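Local coordinates for protein L-tyrosine isonitrile synthase (Pseudomonas aeruginosa, PDB 3E59) that converts L-tyrosine into its isonitrile derivative, drawing the isonitrile carbon from C2 of ribulose 5-phosphate, in the biosynthesis of paerucumarin, at residues A66-K70 and I130-Q134; G75-D79 and W281-A285; S80-E86 and Y133-L137. All coordinates share one frame; numbering follows the deposited sequence.

Interaction 1. Residues A66-K70 and I130-Q134; sequences AFPAK and ISAYQ
Tyr133, on helix 127-144, lays its ring against the backbone of the loop 66-70, and the centre of the contact is a CH-pi interaction. Ala69 CA sits over the middle of one ring face, 3.6 Å from the centroid of the Tyr133 ring and only 10° off the ring normal. The side chain reaches that place because Tyr133 CG is anti to the backbone N (chi1 -173°), which carries the ring off the helix and up to the loop. Around the ring the loop continues: Phe67 O approaches the edge, near the ring plane, with Phe67 O 3.4 Å from Tyr133 CE1, while Pro68 O and Lys70 N come in obliquely.

Apolar side chains add a looser layer. Phe67 CB is 4.1 Å from Tyr133 CE1, and Ala69 CB lies 4.4 Å from Ile130 CG1, one helical turn before the tyrosine. Lys70 runs across the tyrosine at about a right angle, its methylene CD 4.0 Å from Tyr133 CE2.

The polar ends look elsewhere. Tyr133 OH meets the edge of the Phe67 ring, in its plane, 3.8 Å from Phe67 CD2, but its hydrogen bond goes to Glu86 OE2. Lys70 NZ forms a salt bridge with the other oxygen of Glu86, and Phe67 O is hydrogen-bonded to Ser114 OG.

No hydrogen bond links the two segments, so the loop that follows strand 60-64 is held to this helix by van der Waals and CH-pi packing, mostly on one buried aromatic ring, while Glu86 ties together the polar ends of Lys70 and Tyr133.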
# COMPACT_ATOMS: atom_id res chain seq x y z
N ALA A 66 2.21 3.45 -0.80
CA ALA A 66 0.80 3.20 -0.50
C ALA A 66 -0.03 4.49 -0.58
O ALA A 66 0.51 5.57 -0.79
CB ALA A 66 0.65 2.60 0.90
N PHE A 67 -1.35 4.35 -0.41
CA PHE A 67 -2.29 5.47 -0.40
C PHE A 67 -2.21 6.34 -1.66
O PHE A 67 -1.95 7.56 -1.57
CB PHE A 67 -2.11 6.32 0.87
CG PHE A 67 -2.38 5.60 2.16
CD1 PHE A 67 -1.33 5.01 2.89
CD2 PHE A 67 -3.67 5.55 2.69
CE1 PHE A 67 -1.57 4.36 4.11
CE2 PHE A 67 -3.93 4.90 3.89
CZ PHE A 67 -2.88 4.31 4.61
N PRO A 68 -2.41 5.74 -2.84
CA PRO A 68 -2.32 6.50 -4.09
C PRO A 68 -3.53 7.39 -4.36
O PRO A 68 -3.39 8.57 -4.70
CB PRO A 68 -2.21 5.41 -5.17
CG PRO A 68 -2.93 4.25 -4.61
CD PRO A 68 -2.68 4.31 -3.10
N ALA A 69 -4.72 6.80 -4.26
CA ALA A 69 -5.99 7.45 -4.55
C ALA A 69 -6.99 6.36 -4.41
O ALA A 69 -6.64 5.18 -4.47
CB ALA A 69 -6.03 8.00 -5.98
N LYS A 70 -8.25 6.74 -4.22
CA LYS A 70 -9.33 5.76 -4.18
C LYS A 70 -9.49 5.09 -5.55
O LYS A 70 -9.22 5.70 -6.59
CB LYS A 70 -10.63 6.46 -3.75
CG LYS A 70 -11.35 5.82 -2.56
CD LYS A 70 -10.66 6.05 -1.24
CE LYS A 70 -11.61 5.83 -0.07
NZ LYS A 70 -11.25 4.71 0.83
N ILE A 130 -5.84 12.85 -7.82
CA ILE A 130 -4.66 12.47 -7.04
C ILE A 130 -4.23 13.60 -6.09
O ILE A 130 -3.99 13.36 -4.90
CB ILE A 130 -3.48 12.00 -7.96
CG1 ILE A 130 -3.86 10.71 -8.69
CG2 ILE A 130 -2.18 11.79 -7.17
CD1 ILE A 130 -3.09 10.53 -9.93
N SER A 131 -4.13 14.82 -6.62
CA SER A 131 -3.79 15.98 -5.80
C SER A 131 -4.77 16.22 -4.65
O SER A 131 -4.36 16.55 -3.55
CB SER A 131 -3.65 17.24 -6.65
OG SER A 131 -2.39 17.28 -7.28
N ALA A 132 -6.07 16.05 -4.92
CA ALA A 132 -7.11 16.19 -3.89
C ALA A 132 -6.99 15.11 -2.80
O ALA A 132 -7.14 15.39 -1.61
CB ALA A 132 -8.48 16.18 -4.52
N TYR A 133 -6.71 13.88 -3.23
CA TYR A 133 -6.51 12.77 -2.30
C TYR A 133 -5.27 12.98 -1.43
O TYR A 133 -5.31 12.71 -0.22
CB TYR A 133 -6.42 11.44 -3.05
CG TYR A 133 -6.38 10.21 -2.17
CD1 TYR A 133 -5.15 9.67 -1.75
CD2 TYR A 133 -7.56 9.57 -1.76
CE1 TYR A 133 -5.10 8.53 -0.95
CE2 TYR A 133 -7.52 8.43 -0.95
CZ TYR A 133 -6.28 7.92 -0.54
OH TYR A 133 -6.24 6.80 0.24
N GLN A 134 -4.18 13.42 -2.07
CA GLN A 134 -2.93 13.77 -1.39
C GLN A 134 -3.16 14.78 -0.27
O GLN A 134 -2.74 14.57 0.87
CB GLN A 134 -1.90 14.32 -2.39
CG GLN A 134 -1.10 13.25 -3.15
CD GLN A 134 -0.08 13.82 -4.13
OE1 GLN A 134 0.35 13.14 -5.06
NE2 GLN A 134 0.31 15.08 -3.94

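Interaction 2. Residues G75-D79 and W281-A285; sequences GKVLD and WHGVA
The loop that leads from strand 60-64 to helix 84-103 meets, at Lys76-Leu78, the turn that runs into strand 284-287 of the four-stranded mixed sheet. The end-to-end directions of the touching parts are 77° apart, with Val77 and Gly283 closest in the backbone.

The direct polar link is a hydrogen bond from Lys76 NZ to His282 ND1, 3.0 Å long. The two side chains lie side by side and point the same way. Bends at chi2 and chi3 bring the lysine's end up to the edge of the imidazole, with NZ 16° out of the ring plane. The same ammonium group forms a salt bridge with Asp209, while Phe205 meets the histidine ring.

A second link passes through water 1, which accepts from Leu78 N at 2.9 Å and donates to Gly283 O at 3.0 Å. It joins the two backbones beside the start of the strand.

Van der Waals contacts flank these bonds. Val77 CG1 packs on the Trp281-His282 peptide, 3.5 Å from Trp281 O. Leu78 crosses Val284 at about a right angle, Leu78 CG lying 3.8 Å from Val284 CG1, and Tyr317 and Arg297 touch both side chains.

Direct, water-mediated and packing contacts thus dock an irregular connecting loop on the entry to an inner strand of a mixed beta-sheet.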
# COMPACT_ATOMS: atom_id res chain seq x y z
N GLY A 75 -18.48 1.50 -7.35
CA GLY A 75 -19.06 0.31 -6.73
C GLY A 75 -18.16 -0.32 -5.69
O GLY A 75 -18.59 -1.23 -4.97
N LYS A 76 -16.90 0.14 -5.61
CA LYS A 76 -15.89 -0.44 -4.70
C LYS A 76 -15.61 0.43 -3.47
O LYS A 76 -15.25 -0.08 -2.41
CB LYS A 76 -14.56 -0.69 -5.44
CG LYS A 76 -14.60 -1.73 -6.56
CD LYS A 76 -13.30 -2.57 -6.65
CE LYS A 76 -12.03 -1.75 -6.52
NZ LYS A 76 -10.78 -2.52 -6.82
N VAL A 77 -15.80 1.74 -3.62
CA VAL A 77 -15.49 2.72 -2.58
C VAL A 77 -16.70 3.63 -2.35
O VAL A 77 -17.59 3.71 -3.20
CB VAL A 77 -14.24 3.56 -2.95
CG1 VAL A 77 -13.00 2.69 -2.98
CG2 VAL A 77 -14.43 4.29 -4.28
N LEU A 78 -16.72 4.31 -1.19
CA LEU A 78 -17.83 5.24 -0.87
C LEU A 78 -17.75 6.55 -1.65
O LEU A 78 -18.77 7.06 -2.11
CB LEU A 78 -17.89 5.54 0.63
CG LEU A 78 -18.29 4.43 1.59
CD1 LEU A 78 -17.77 4.75 2.97
CD2 LEU A 78 -19.80 4.25 1.62
N ASP A 79 -16.54 7.09 -1.79
CA ASP A 79 -16.33 8.35 -2.50
C ASP A 79 -14.86 8.40 -2.92
O ASP A 79 -14.11 7.47 -2.64
CB ASP A 79 -16.68 9.52 -1.57
CG ASP A 79 -16.60 10.87 -2.26
OD1 ASP A 79 -17.43 11.16 -3.15
OD2 ASP A 79 -15.71 11.66 -1.86
N TRP A 281 -8.00 1.97 0.14
CA TRP A 281 -8.41 2.75 -1.04
C TRP A 281 -9.14 1.91 -2.10
O TRP A 281 -9.52 2.43 -3.13
CB TRP A 281 -7.23 3.52 -1.65
CG TRP A 281 -5.98 2.70 -1.88
CD1 TRP A 281 -5.57 2.14 -3.06
CD2 TRP A 281 -4.97 2.38 -0.91
NE1 TRP A 281 -4.37 1.47 -2.88
CE2 TRP A 281 -3.99 1.59 -1.57
CE3 TRP A 281 -4.81 2.67 0.46
CZ2 TRP A 281 -2.85 1.10 -0.91
CZ3 TRP A 281 -3.67 2.17 1.12
CH2 TRP A 281 -2.71 1.39 0.43
N HIS A 282 -9.31 0.61 -1.82
CA HIS A 282 -10.05 -0.32 -2.68
C HIS A 282 -11.23 -0.95 -1.95
O HIS A 282 -11.90 -1.82 -2.49
CB HIS A 282 -9.12 -1.43 -3.20
CG HIS A 282 -8.20 -0.98 -4.29
ND1 HIS A 282 -8.56 -0.97 -5.61
CD2 HIS A 282 -6.93 -0.51 -4.24
CE1 HIS A 282 -7.55 -0.53 -6.34
NE2 HIS A 282 -6.55 -0.24 -5.53
N GLY A 283 -11.50 -0.51 -0.72
CA GLY A 283 -12.58 -1.07 0.08
C GLY A 283 -13.20 -0.09 1.06
O GLY A 283 -13.03 1.13 0.94
N VAL A 284 -13.93 -0.64 2.03
CA VAL A 284 -14.66 0.17 3.03
C VAL A 284 -14.44 -0.38 4.42
O VAL A 284 -14.33 -1.59 4.61
CB VAL A 284 -16.20 0.24 2.76
CG1 VAL A 284 -16.51 1.02 1.50
CG2 VAL A 284 -16.83 -1.15 2.72
N ALA A 285 -14.40 0.53 5.40
CA ALA A 285 -14.35 0.14 6.80
C ALA A 285 -15.73 -0.36 7.20
O ALA A 285 -16.74 0.20 6.76
CB ALA A 285 -13.93 1.32 7.68
O HOH W 1 -14.67 3.60 0.70

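Interaction 3. Residues S80-E86 and Y133-L137; sequences SRPDMAE and YQDAL
The backbones of 80-86 and helix 127-144 come closest at Arg81 and Tyr133, whose CA atoms are 5.8 Å apart, and again at Pro82 and Leu137. The first of these segments turns into helix 84-103 through a capping box. Asp83 is the N-cap residue and its OD1 accepts from Ala85 N, while Asp83 N gives a nearly straight bond to Glu86 OE1, reaching that oxygen from above the carboxylate plane.

Pro82 supplies most of the apolar contact. Its CD lies 3.5 Å from Tyr133 CD2, and its CG stands over a face of the phenol ring in a CH-pi contact, 27° off the ring normal. The same proline ring also packs on the helix a turn further along, with Pro82 CD 3.7 Å from Ala136 CB. Leu137 CD1 reaches Pro82 CG and, at 4.0 Å, Glu86 CG. Ser80 O meets the tyrosine in the plane of its ring, at the edge.

Glu86 works in two directions. A bend at chi2 (83°) turns its carboxylate back toward the start of its own helix, so that OE1, the oxygen that Lys70 also holds, closes the capping box. The other oxygen serves the neighbouring helix: Tyr133 OH donates to Glu86 OE2 over 2.6 Å, meeting it on the anti side, 15° out of the carboxylate plane.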
# COMPACT_ATOMS: atom_id res chain seq x y z
N SER A 80 -14.45 9.48 -3.57
CA SER A 80 -13.07 9.63 -4.02
C SER A 80 -12.12 10.11 -2.92
O SER A 80 -10.90 10.06 -3.06
CB SER A 80 -13.01 10.58 -5.22
OG SER A 80 -13.27 11.91 -4.83
N ARG A 81 -12.67 10.58 -1.81
CA ARG A 81 -11.83 11.10 -0.74
C ARG A 81 -11.46 10.01 0.27
O ARG A 81 -12.18 9.02 0.39
CB ARG A 81 -12.51 12.30 -0.06
CG ARG A 81 -13.84 11.97 0.58
CD ARG A 81 -14.60 13.23 0.96
NE ARG A 81 -15.99 12.90 1.29
CZ ARG A 81 -17.05 13.31 0.60
NH1 ARG A 81 -16.91 14.10 -0.45
NH2 ARG A 81 -18.26 12.95 0.99
N PRO A 82 -10.34 10.19 0.99
CA PRO A 82 -10.03 9.30 2.12
C PRO A 82 -11.19 9.24 3.13
O PRO A 82 -11.85 10.26 3.37
CB PRO A 82 -8.81 9.95 2.77
CG PRO A 82 -8.25 10.87 1.77
CD PRO A 82 -9.33 11.24 0.81
N ASP A 83 -11.44 8.07 3.72
CA ASP A 83 -12.53 7.93 4.69
C ASP A 83 -12.10 7.13 5.92
O ASP A 83 -10.89 7.04 6.22
CB ASP A 83 -13.82 7.37 4.02
CG ASP A 83 -13.65 5.98 3.41
OD1 ASP A 83 -12.84 5.17 3.89
OD2 ASP A 83 -14.35 5.68 2.44
N MET A 84 -13.06 6.56 6.64
CA MET A 84 -12.75 5.78 7.85
C MET A 84 -11.73 4.63 7.62
O MET A 84 -10.91 4.32 8.49
CB MET A 84 -14.05 5.27 8.50
CG MET A 84 -13.86 4.62 9.87
SD MET A 84 -13.35 5.76 11.17
CE MET A 84 -14.92 6.48 11.60
N ALA A 85 -11.75 4.04 6.43
CA ALA A 85 -10.74 3.03 6.10
C ALA A 85 -9.31 3.60 6.10
O ALA A 85 -8.42 3.03 6.73
CB ALA A 85 -11.08 2.36 4.78
N GLU A 86 -9.08 4.72 5.41
CA GLU A 86 -7.78 5.40 5.48
C GLU A 86 -7.46 5.85 6.90
O GLU A 86 -6.32 5.69 7.37
CB GLU A 86 -7.72 6.63 4.58
CG GLU A 86 -7.38 6.35 3.13
CD GLU A 86 -8.58 5.93 2.33
OE1 GLU A 86 -9.68 5.78 2.90
OE2 GLU A 86 -8.43 5.77 1.11
N TYR A 133 -6.71 13.88 -3.23
CA TYR A 133 -6.51 12.77 -2.30
C TYR A 133 -5.27 12.98 -1.43
O TYR A 133 -5.31 12.71 -0.22
CB TYR A 133 -6.42 11.44 -3.05
CG TYR A 133 -6.38 10.21 -2.17
CD1 TYR A 133 -5.15 9.67 -1.75
CD2 TYR A 133 -7.56 9.57 -1.76
CE1 TYR A 133 -5.10 8.53 -0.95
CE2 TYR A 133 -7.52 8.43 -0.95
CZ TYR A 133 -6.28 7.92 -0.54
OH TYR A 133 -6.24 6.80 0.24
N GLN A 134 -4.18 13.42 -2.07
CA GLN A 134 -2.93 13.77 -1.39
C GLN A 134 -3.16 14.78 -0.27
O GLN A 134 -2.74 14.57 0.87
CB GLN A 134 -1.90 14.32 -2.39
CG GLN A 134 -1.10 13.25 -3.15
CD GLN A 134 -0.08 13.82 -4.13
OE1 GLN A 134 0.35 13.14 -5.06
NE2 GLN A 134 0.31 15.08 -3.94
N ASP A 135 -3.85 15.87 -0.62
CA ASP A 135 -4.11 16.99 0.29
C ASP A 135 -5.01 16.55 1.44
O ASP A 135 -4.79 16.94 2.59
CB ASP A 135 -4.77 18.17 -0.46
CG ASP A 135 -3.85 18.81 -1.50
OD1 ASP A 135 -2.62 18.61 -1.43
OD2 ASP A 135 -4.36 19.52 -2.39
N ALA A 136 -6.01 15.74 1.12
CA ALA A 136 -6.96 15.24 2.11
C ALA A 136 -6.33 14.21 3.05
O ALA A 136 -6.67 14.16 4.24
CB ALA A 136 -8.19 14.67 1.42
N LEU A 137 -5.41 13.40 2.53
CA LEU A 137 -4.68 12.43 3.35
C LEU A 137 -3.80 13.10 4.41
O LEU A 137 -3.82 12.69 5.58
CB LEU A 137 -3.83 11.49 2.49
CG LEU A 137 -3.46 10.16 3.15
CD1 LEU A 137 -4.60 9.16 2.99
CD2 LEU A 137 -2.17 9.59 2.57

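Interactions 1 and 3 lie about 7 Å apart, centre to centre, and share helix 127-144; interaction 2 is about 13 Å from the first and 11 Å from the third. Segments 66-70, 75-79 and 80-86 follow one another from the end of strand 60-64 into the first turn of helix 84-103. Their partners come later, 130-137 and then 281-285, so interaction 3 is nested within the loop closed by interaction 2, while interactions 1 and 2 cross. Trp281 packs on Pro68 and Phe67, and Lys70 forms a salt bridge with Glu86, giving one cluster in which the loop leaving the parallel sheet meets both helices and the turn entering the mixed sheet.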